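Beta-lactamase-like protein (Koribacter versatilis, PDB 6B9V) is a metal-dependent diphosphatase of the PhnP family, with a metallo-beta-lactamase-like fold, that cleaves reactive photoproducts of FAD. Local coordinates at residues A185-L190 and A219-A224. Residues are numbered along the deposited sequence; the frame is centred on the assembly and turned at random.
Sequences ASMEML and AEKLKA
Methyl CD2 of Leu222 meets the flat peptide group of Met187 at its oxygen end, 3.4 Å from Met187 O, arriving well off the line of the C=O bond and closer to the amide plane than to its face. The same oxygen accepts the amide of Leu190, with N and O 3.2 Å apart, in the type I turn from Met187 to Leu190. The isobutyl group of Leu222 sits between the thioether of Met187 and the side chain of Leu190. The thioether chain crosses it at about a right angle. Because the methionine is bent at both chi2 and chi3 (each -75°), its CE is turned toward Leu222, where it meets CD2 at 3.8 Å and also touches CG, with SD reaching CD2; CE brushes CB of Lys221 as well. Leu190 CB meets both Leu222 methyls, CD1 and CD2, at 3.9 Å, and Leu190 CD1 adds a contact to Leu222 CD1 at 4.0 Å, so CD2 is shared with the methionine. Beneath this layer Leu190 rests on Ala174 and Leu176 of strand 173-176, and Leu222 on Leu196 of strand 195-199. Helix 212-222 forms the beta-alpha-beta crossover between parallel strands 195-199 and 226-230, so the contact joins its C-terminal end to the preceding connection on the same sheet, away from the manganese and zinc sites. A water completes the junction, giving hydrogen bonds to Leu190 O (2.8 Å) and Leu222 O (2.9 Å). Past that point Lys223 leaves the helix with positive phi (53°). Direct contact is mostly apolar packing, apart from a methyl resting against a carbonyl oxygen: the leucine and methionine contacts involve no directional bond, and the polar link is a water donating to one carbonyl at the end of the turn and one at the helix end.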
loop_
_atom_site.group_PDB
_atom_site.type_symbol
_atom_site.label_atom_id
_atom_site.label_comp_id
_atom_site.label_asym_id
_atom_site.label_seq_id
_atom_site.Cartn_x
_atom_site.Cartn_y
_atom_site.Cartn_z
ATOM N N ALA A 185 -12.858 -0.194 33.216
ATOM C CA ALA A 185 -14.173 0.150 32.707
ATOM C C ALA A 185 -14.371 -0.455 31.321
ATOM O O ALA A 185 -15.483 -0.850 30.971
ATOM C CB ALA A 185 -14.369 1.679 32.684
ATOM N N SER A 186 -13.297 -0.565 30.539
ATOM C CA SER A 186 -13.406 -1.196 29.227
ATOM C C SER A 186 -13.492 -2.720 29.321
ATOM O O SER A 186 -14.167 -3.360 28.506
ATOM C CB SER A 186 -12.226 -0.807 28.312
ATOM O OG SER A 186 -12.261 0.568 27.987
ATOM N N MET A 187 -12.811 -3.307 30.301
ATOM C CA MET A 187 -12.889 -4.748 30.485
ATOM C C MET A 187 -14.336 -5.125 30.752
ATOM O O MET A 187 -14.817 -6.174 30.294
ATOM C CB MET A 187 -11.998 -5.214 31.633
ATOM C CG MET A 187 -10.513 -5.104 31.335
ATOM S SD MET A 187 -9.947 -6.388 30.223
ATOM C CE MET A 187 -9.933 -7.808 31.325
ATOM N N GLU A 188 -15.034 -4.249 31.472
ATOM C CA GLU A 188 -16.426 -4.526 31.829
ATOM C C GLU A 188 -17.373 -4.477 30.636
ATOM O O GLU A 188 -18.481 -5.002 30.712
ATOM C CB GLU A 188 -16.899 -3.551 32.906
ATOM C CG GLU A 188 -16.329 -3.884 34.278
ATOM C CD GLU A 188 -16.473 -5.366 34.622
ATOM O OE1 GLU A 188 -17.599 -5.901 34.507
ATOM O OE2 GLU A 188 -15.461 -6.001 34.997
ATOM N N MET A 189 -16.928 -3.859 29.544
ATOM C CA MET A 189 -17.728 -3.726 28.321
ATOM C C MET A 189 -17.575 -4.936 27.405
ATOM O O MET A 189 -18.263 -5.049 26.389
ATOM C CB MET A 189 -17.320 -2.464 27.537
ATOM C CG MET A 189 -17.467 -1.140 28.301
ATOM S SD MET A 189 -16.767 0.230 27.347
ATOM C CE MET A 189 -17.979 0.379 26.046
ATOM N N LEU A 190 -16.647 -5.824 27.744
ATOM C CA LEU A 190 -16.210 -6.849 26.805
ATOM C C LEU A 190 -16.582 -8.266 27.229
ATOM O O LEU A 190 -15.998 -9.227 26.750
ATOM C CB LEU A 190 -14.694 -6.754 26.616
ATOM C CG LEU A 190 -14.205 -5.502 25.886
ATOM C CD1 LEU A 190 -12.677 -5.465 25.909
ATOM C CD2 LEU A 190 -14.720 -5.480 24.451
ATOM N N ALA A 219 -7.658 -12.763 27.715
ATOM C CA ALA A 219 -8.638 -13.662 27.099
ATOM C C ALA A 219 -9.318 -14.547 28.145
ATOM O O ALA A 219 -10.528 -14.799 28.083
ATOM C CB ALA A 219 -7.973 -14.530 26.018
ATOM N N GLU A 220 -8.541 -15.011 29.114
ATOM C CA GLU A 220 -9.086 -15.898 30.131
ATOM C C GLU A 220 -9.898 -15.129 31.175
ATOM O O GLU A 220 -10.735 -15.709 31.871
ATOM C CB GLU A 220 -7.959 -16.706 30.772
ATOM C CG GLU A 220 -7.417 -17.759 29.799
ATOM C CD GLU A 220 -6.274 -18.588 30.356
ATOM O OE1 GLU A 220 -5.996 -19.668 29.784
ATOM O OE2 GLU A 220 -5.648 -18.161 31.350
ATOM N N LYS A 221 -9.673 -13.824 31.273
ATOM C CA LYS A 221 -10.543 -13.006 32.107
ATOM C C LYS A 221 -11.865 -12.680 31.410
ATOM O O LYS A 221 -12.919 -12.630 32.056
ATOM C CB LYS A 221 -9.845 -11.708 32.521
ATOM C CG LYS A 221 -8.783 -11.878 33.603
ATOM C CD LYS A 221 -8.034 -10.565 33.817
ATOM C CE LYS A 221 -7.046 -10.651 34.976
ATOM N NZ LYS A 221 -6.037 -11.728 34.769
ATOM N N LEU A 222 -11.818 -12.432 30.105
ATOM C CA LEU A 222 -13.028 -11.998 29.401
ATOM C C LEU A 222 -13.906 -13.161 28.912
ATOM O O LEU A 222 -15.101 -12.976 28.673
ATOM C CB LEU A 222 -12.661 -11.091 28.233
ATOM C CG LEU A 222 -12.016 -9.751 28.609
ATOM C CD1 LEU A 222 -11.601 -9.001 27.351
ATOM C CD2 LEU A 222 -12.986 -8.917 29.444
ATOM N N LYS A 223 -13.311 -14.341 28.761
ATOM C CA LYS A 223 -14.068 -15.569 28.477
ATOM C C LYS A 223 -15.007 -15.490 27.272
ATOM O O LYS A 223 -16.142 -15.950 27.344
ATOM C CB LYS A 223 -14.879 -15.971 29.716
ATOM C CG LYS A 223 -14.028 -16.236 30.928
ATOM C CD LYS A 223 -14.879 -16.608 32.146
ATOM C CE LYS A 223 -14.035 -17.336 33.178
ATOM N NZ LYS A 223 -12.805 -16.569 33.496
ATOM N N ALA A 224 -14.542 -14.903 26.170
ATOM C CA ALA A 224 -15.293 -14.958 24.920
ATOM C C ALA A 224 -15.367 -16.407 24.480
ATOM O O ALA A 224 -14.506 -17.201 24.863
ATOM C CB ALA A 224 -14.635 -14.102 23.826
HETATM O O HOH W 1 -16.350 -11.936 26.221
#